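Local coordinates for protein alcohol dehydrogenase, zinc-containing (Streptococcus pneumoniae serotype 2, PDB 5YLN) that probably oxidises alcohols to aldehydes or ketones, or runs the reverse reaction, with NAD+ as coenzyme and zinc as cofactor, at residues 176-181 and 259-264; 231-236 and 240-245. All coordinates share one frame; numbering follows the deposited sequence.

Contact 1: 176-181 and 259-264; sequences AIIGSG and QKIIGV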
loop_
_atom_site.group_PDB
_atom_site.type_symbol
_atom_site.label_atom_id
_atom_site.label_comp_id
_atom_site.label_asym_id
_atom_site.label_seq_id
_atom_site.Cartn_x
_atom_site.Cartn_y
_atom_site.Cartn_z
ATOM N N ALA A 176 -5.373 -3.626 14.978
ATOM C CA ALA A 176 -4.344 -4.052 15.911
ATOM C C ALA A 176 -3.190 -3.068 15.829
ATOM O O ALA A 176 -2.819 -2.620 14.741
ATOM C CB ALA A 176 -3.851 -5.471 15.609
ATOM N N ILE A 177 -2.633 -2.721 16.984
ATOM C CA ILE A 177 -1.456 -1.868 17.054
ATOM C C ILE A 177 -0.316 -2.700 17.632
ATOM O O ILE A 177 -0.467 -3.325 18.692
ATOM C CB ILE A 177 -1.739 -0.599 17.875
ATOM C CG1 ILE A 177 -2.863 0.175 17.182
ATOM C CG2 ILE A 177 -0.502 0.289 17.958
ATOM C CD1 ILE A 177 -3.450 1.306 18.016
ATOM N N ILE A 178 0.788 -2.771 16.893
ATOM C CA ILE A 178 1.935 -3.584 17.269
ATOM C C ILE A 178 2.978 -2.643 17.849
ATOM O O ILE A 178 3.671 -1.925 17.114
ATOM C CB ILE A 178 2.500 -4.375 16.084
ATOM C CG1 ILE A 178 1.353 -5.016 15.303
ATOM C CG2 ILE A 178 3.464 -5.447 16.592
ATOM C CD1 ILE A 178 0.507 -5.940 16.127
ATOM N N GLY A 179 3.098 -2.659 19.161
ATOM C CA GLY A 179 4.084 -1.838 19.817
ATOM C C GLY A 179 3.373 -0.804 20.646
ATOM O O GLY A 179 2.718 0.090 20.108
ATOM N N SER A 180 3.483 -0.941 21.962
ATOM C CA SER A 180 2.751 -0.117 22.908
ATOM C C SER A 180 3.632 0.963 23.530
ATOM O O SER A 180 3.312 1.452 24.612
ATOM C CB SER A 180 2.141 -1.009 23.993
ATOM O OG SER A 180 1.043 -0.380 24.625
ATOM N N GLY A 181 4.740 1.333 22.873
ATOM C CA GLY A 181 5.525 2.479 23.276
ATOM C C GLY A 181 4.816 3.772 22.910
ATOM O O GLY A 181 3.627 3.772 22.583
ATOM N N GLN A 259 2.088 -8.917 9.057
ATOM C CA GLN A 259 1.680 -9.522 7.798
ATOM C C GLN A 259 1.007 -10.866 8.026
ATOM O O GLN A 259 0.305 -11.350 7.136
ATOM C CB GLN A 259 2.867 -9.623 6.828
ATOM C CG GLN A 259 3.886 -10.669 7.134
ATOM C CD GLN A 259 4.993 -10.719 6.076
ATOM O OE1 GLN A 259 4.826 -10.232 4.949
ATOM N NE2 GLN A 259 6.132 -11.314 6.442
ATOM N N LYS A 260 1.148 -11.440 9.219
ATOM C CA LYS A 260 0.464 -12.680 9.555
ATOM C C LYS A 260 -0.972 -12.484 10.054
ATOM O O LYS A 260 -1.750 -13.444 10.054
ATOM C CB LYS A 260 1.285 -13.445 10.594
ATOM C CG LYS A 260 2.596 -13.968 10.004
ATOM C CD LYS A 260 3.115 -15.155 10.793
ATOM C CE LYS A 260 4.097 -16.003 9.979
ATOM N NZ LYS A 260 4.949 -15.171 9.089
ATOM N N ILE A 261 -1.354 -11.282 10.480
ATOM C CA ILE A 261 -2.664 -11.081 11.089
ATOM C C ILE A 261 -3.586 -10.238 10.235
ATOM O O ILE A 261 -4.774 -10.119 10.567
ATOM C CB ILE A 261 -2.549 -10.462 12.498
ATOM C CG1 ILE A 261 -1.863 -9.083 12.445
ATOM C CG2 ILE A 261 -1.818 -11.420 13.417
ATOM C CD1 ILE A 261 -2.168 -8.138 13.656
ATOM N N ILE A 262 -3.084 -9.650 9.155
ATOM C CA ILE A 262 -3.888 -8.770 8.341
ATOM C C ILE A 262 -4.874 -9.602 7.528
ATOM O O ILE A 262 -4.548 -10.683 7.035
ATOM C CB ILE A 262 -2.974 -7.906 7.456
ATOM C CG1 ILE A 262 -3.752 -6.735 6.885
ATOM C CG2 ILE A 262 -2.283 -8.738 6.381
ATOM C CD1 ILE A 262 -4.223 -5.759 7.946
ATOM N N GLY A 263 -6.115 -9.128 7.443
ATOM C CA GLY A 263 -7.141 -9.840 6.714
ATOM C C GLY A 263 -7.265 -9.370 5.285
ATOM O O GLY A 263 -6.607 -8.415 4.877
ATOM N N VAL A 264 -8.133 -10.072 4.530
ATOM C CA VAL A 264 -8.481 -9.633 3.181
ATOM C C VAL A 264 -8.892 -8.170 3.211
ATOM O O VAL A 264 -9.692 -7.757 4.060
ATOM C CB VAL A 264 -9.609 -10.499 2.591
ATOM C CG1 VAL A 264 -10.125 -9.847 1.314
ATOM C CG2 VAL A 264 -9.132 -11.914 2.307
#
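The methyl end of I261, from the region of helix 252-261, reaches the face of strand 174-178 that carries A176 and I178. CD1 of I261 lies 3.7 Å from CB of A176, and the same methyl comes within a looser 4.3 Å of CD1 of I178. One carbon thus serves both strand residues, which are two apart and lie on the same face of the sheet, while I177 between them turns to the other face and packs on L199 and M201 of strand 198-203. The I261 side chain gets there because CG1 sits between the backbone N and the carbonyl carbon (chi1 61°), with the chain then extended to CD1 (chi2 158°). The nearest alpha carbons, those of A176 and I261, are still 8.7 Å apart, so the gap is spanned by side chains and no hydrogen bond crosses it. Further out, I178 also touches T254, F257 and C258 of helix 252-261, and I261 rests on V242 of the adjacent strand and on I230 and I233 of helix 226-236. Strand 174-178 is held in its sheet by backbone hydrogen bonds on both edges, from A176 to V244 and I246 and from I177 to I200 and V202. Beyond I178 the chain enters G179-S180-G181, the start of a probable Rossmann-type GxGxxG turn, with G181 as N-cap of helix 182-191. The backbone N of S180 is hydrogen-bonded to the carboxylate of D203. This is helix-on-sheet packing in a Rossmann-type domain: a buried, wholly apolar and small contact of 78 Å², in which dispersion and the exclusion of water, not directional bonds, set I261 against a strand in the middle of the sheet.

Contact 2: 231-236 and 240-245; sequences KEIYDL and RGVDVA
The ring of Y234, on helix 226-236, comes obliquely against the backbone at R240-G241, while I233, the residue before it on the helix, meets V242. CE1 of Y234 is 3.3 Å from the G241 N. The absence of a side chain at G241 lets the ring come this close, with CE1 of Y234 3.4 Å from the G241 CA. Phi of 83° with psi near 180° would also put a CB against the carbonyl O of R240, so the backbone itself calls for glycine. Y234 OH is hydrogen-bonded to the carbonyl O of K260, which fixes the far end of the ring. In the second pair, CG2 of I233 stands 3.8 Å from CG1 of V242, the two side chains running at a slant to each other. I233 brings CG2 there by placing it anti to the backbone N (chi1 -71° for CG1). R240 directs its guanidinium to the second subunit, where NH2 makes a salt bridge with E109 and the group a cation-pi contact with Y98. The segments flank the short link from helix 226-236 into strand 242-247, the second half of a beta-alpha-beta crossover from strand 219-222 in the Rossmann-type domain. Contact across it is van der Waals in kind, with the ring's polar end satisfied by the carbonyl of K260.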
loop_
_atom_site.group_PDB
_atom_site.type_symbol
_atom_site.label_atom_id
_atom_site.label_comp_id
_atom_site.label_asym_id
_atom_site.label_seq_id
_atom_site.Cartn_x
_atom_site.Cartn_y
_atom_site.Cartn_z
ATOM N N LYS A 231 -3.111 -16.693 16.840
ATOM C CA LYS A 231 -4.371 -17.400 17.066
ATOM C C LYS A 231 -5.391 -16.494 17.741
ATOM O O LYS A 231 -6.522 -16.352 17.275
ATOM C CB LYS A 231 -4.148 -18.636 17.930
ATOM C CG LYS A 231 -3.626 -19.847 17.191
ATOM C CD LYS A 231 -3.890 -21.114 18.017
ATOM C CE LYS A 231 -2.690 -22.054 18.039
ATOM N NZ LYS A 231 -2.248 -22.418 16.668
ATOM N N GLU A 232 -4.989 -15.865 18.843
ATOM C CA GLU A 232 -5.902 -15.050 19.622
ATOM C C GLU A 232 -6.457 -13.899 18.796
ATOM O O GLU A 232 -7.636 -13.551 18.912
ATOM C CB GLU A 232 -5.178 -14.531 20.865
ATOM C CG GLU A 232 -6.017 -13.610 21.717
ATOM C CD GLU A 232 -5.411 -13.381 23.088
ATOM O OE1 GLU A 232 -4.344 -13.990 23.377
ATOM O OE2 GLU A 232 -6.009 -12.594 23.865
ATOM N N ILE A 233 -5.629 -13.301 17.943
ATOM C CA ILE A 233 -6.120 -12.196 17.137
ATOM C C ILE A 233 -7.094 -12.700 16.075
ATOM O O ILE A 233 -8.105 -12.047 15.784
ATOM C CB ILE A 233 -4.940 -11.411 16.542
ATOM C CG1 ILE A 233 -4.236 -10.638 17.666
ATOM C CG2 ILE A 233 -5.417 -10.462 15.431
ATOM C CD1 ILE A 233 -2.880 -10.073 17.278
ATOM N N TYR A 234 -6.837 -13.884 15.506
ATOM C CA TYR A 234 -7.795 -14.447 14.558
ATOM C C TYR A 234 -9.083 -14.864 15.257
ATOM O O TYR A 234 -10.158 -14.805 14.655
ATOM C CB TYR A 234 -7.173 -15.625 13.789
ATOM C CG TYR A 234 -6.451 -15.165 12.545
ATOM C CD1 TYR A 234 -7.167 -14.730 11.443
ATOM C CD2 TYR A 234 -5.062 -15.137 12.481
ATOM C CE1 TYR A 234 -6.533 -14.285 10.307
ATOM C CE2 TYR A 234 -4.405 -14.692 11.338
ATOM C CZ TYR A 234 -5.148 -14.255 10.257
ATOM O OH TYR A 234 -4.527 -13.811 9.104
ATOM N N ASP A 235 -8.998 -15.252 16.529
ATOM C CA ASP A 235 -10.206 -15.563 17.282
ATOM C C ASP A 235 -11.050 -14.318 17.538
ATOM O O ASP A 235 -12.281 -14.407 17.558
ATOM C CB ASP A 235 -9.826 -16.256 18.593
ATOM C CG ASP A 235 -9.406 -17.706 18.383
ATOM O OD1 ASP A 235 -9.617 -18.232 17.259
ATOM O OD2 ASP A 235 -8.878 -18.321 19.338
ATOM N N LEU A 236 -10.420 -13.151 17.714
ATOM C CA LEU A 236 -11.175 -11.925 17.954
ATOM C C LEU A 236 -11.834 -11.398 16.693
ATOM O O LEU A 236 -12.791 -10.626 16.783
ATOM C CB LEU A 236 -10.264 -10.847 18.547
ATOM C CG LEU A 236 -9.749 -11.139 19.959
ATOM C CD1 LEU A 236 -8.585 -10.216 20.337
ATOM C CD2 LEU A 236 -10.890 -11.032 20.976
ATOM N N ARG A 240 -11.062 -13.903 10.355
ATOM C CA ARG A 240 -10.741 -13.092 9.191
ATOM C C ARG A 240 -9.468 -12.267 9.340
ATOM O O ARG A 240 -8.904 -11.844 8.323
ATOM C CB ARG A 240 -11.915 -12.166 8.851
ATOM C CG ARG A 240 -13.178 -12.937 8.542
ATOM C CD ARG A 240 -14.084 -12.199 7.555
ATOM N NE ARG A 240 -15.111 -13.093 7.027
ATOM C CZ ARG A 240 -16.251 -13.361 7.652
ATOM N NH1 ARG A 240 -16.520 -12.792 8.824
ATOM N NH2 ARG A 240 -17.127 -14.199 7.110
ATOM N N GLY A 241 -8.980 -12.045 10.557
ATOM C CA GLY A 241 -7.851 -11.147 10.749
ATOM C C GLY A 241 -8.313 -9.700 10.818
ATOM O O GLY A 241 -9.499 -9.387 10.692
ATOM N N VAL A 242 -7.355 -8.794 11.039
ATOM C CA VAL A 242 -7.691 -7.397 11.278
ATOM C C VAL A 242 -7.762 -6.630 9.966
ATOM O O VAL A 242 -7.126 -6.990 8.964
ATOM C CB VAL A 242 -6.695 -6.759 12.266
ATOM C CG1 VAL A 242 -6.833 -7.431 13.607
ATOM C CG2 VAL A 242 -5.239 -6.849 11.757
ATOM N N ASP A 243 -8.563 -5.552 9.968
ATOM C CA ASP A 243 -8.604 -4.651 8.826
ATOM C C ASP A 243 -7.406 -3.711 8.791
ATOM O O ASP A 243 -7.029 -3.241 7.713
ATOM C CB ASP A 243 -9.911 -3.847 8.838
ATOM C CG ASP A 243 -11.145 -4.755 8.864
ATOM O OD1 ASP A 243 -11.202 -5.677 8.028
ATOM O OD2 ASP A 243 -12.024 -4.576 9.748
ATOM N N VAL A 244 -6.803 -3.418 9.940
ATOM C CA VAL A 244 -5.654 -2.518 10.017
ATOM C C VAL A 244 -4.656 -3.084 11.014
ATOM O O VAL A 244 -5.033 -3.474 12.128
ATOM C CB VAL A 244 -6.040 -1.086 10.445
ATOM C CG1 VAL A 244 -4.856 -0.142 10.228
ATOM C CG2 VAL A 244 -7.329 -0.585 9.717
ATOM N N ALA A 245 -3.385 -3.138 10.615
ATOM C CA ALA A 245 -2.290 -3.467 11.522
ATOM C C ALA A 245 -1.311 -2.300 11.483
ATOM O O ALA A 245 -0.699 -2.029 10.446
ATOM C CB ALA A 245 -1.598 -4.789 11.140
#

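Overall arrangement
Both segments of contact 2 fall in the 77 residues between the two segments of contact 1, and the centres of the contacts are 8 Å apart. They meet at strand 242-247, which neighbours strand 174-178 in the six-stranded parallel sheet, where A176 N lies 2.9 Å from V244 O, a probable hydrogen bond. Separately, V242 O probably accepts a hydrogen bond from G263 N, 2.8 Å away. I233 of contact 2 touches F257 of helix 252-261, so helices 226-236 and 252-261 share one face of the sheet. Both contacts lie away from the zinc sites, C42 and H64 at one and four cysteines at the other, although the 176-181 segment runs into the glycine-rich turn that, in this family, usually faces the coenzyme.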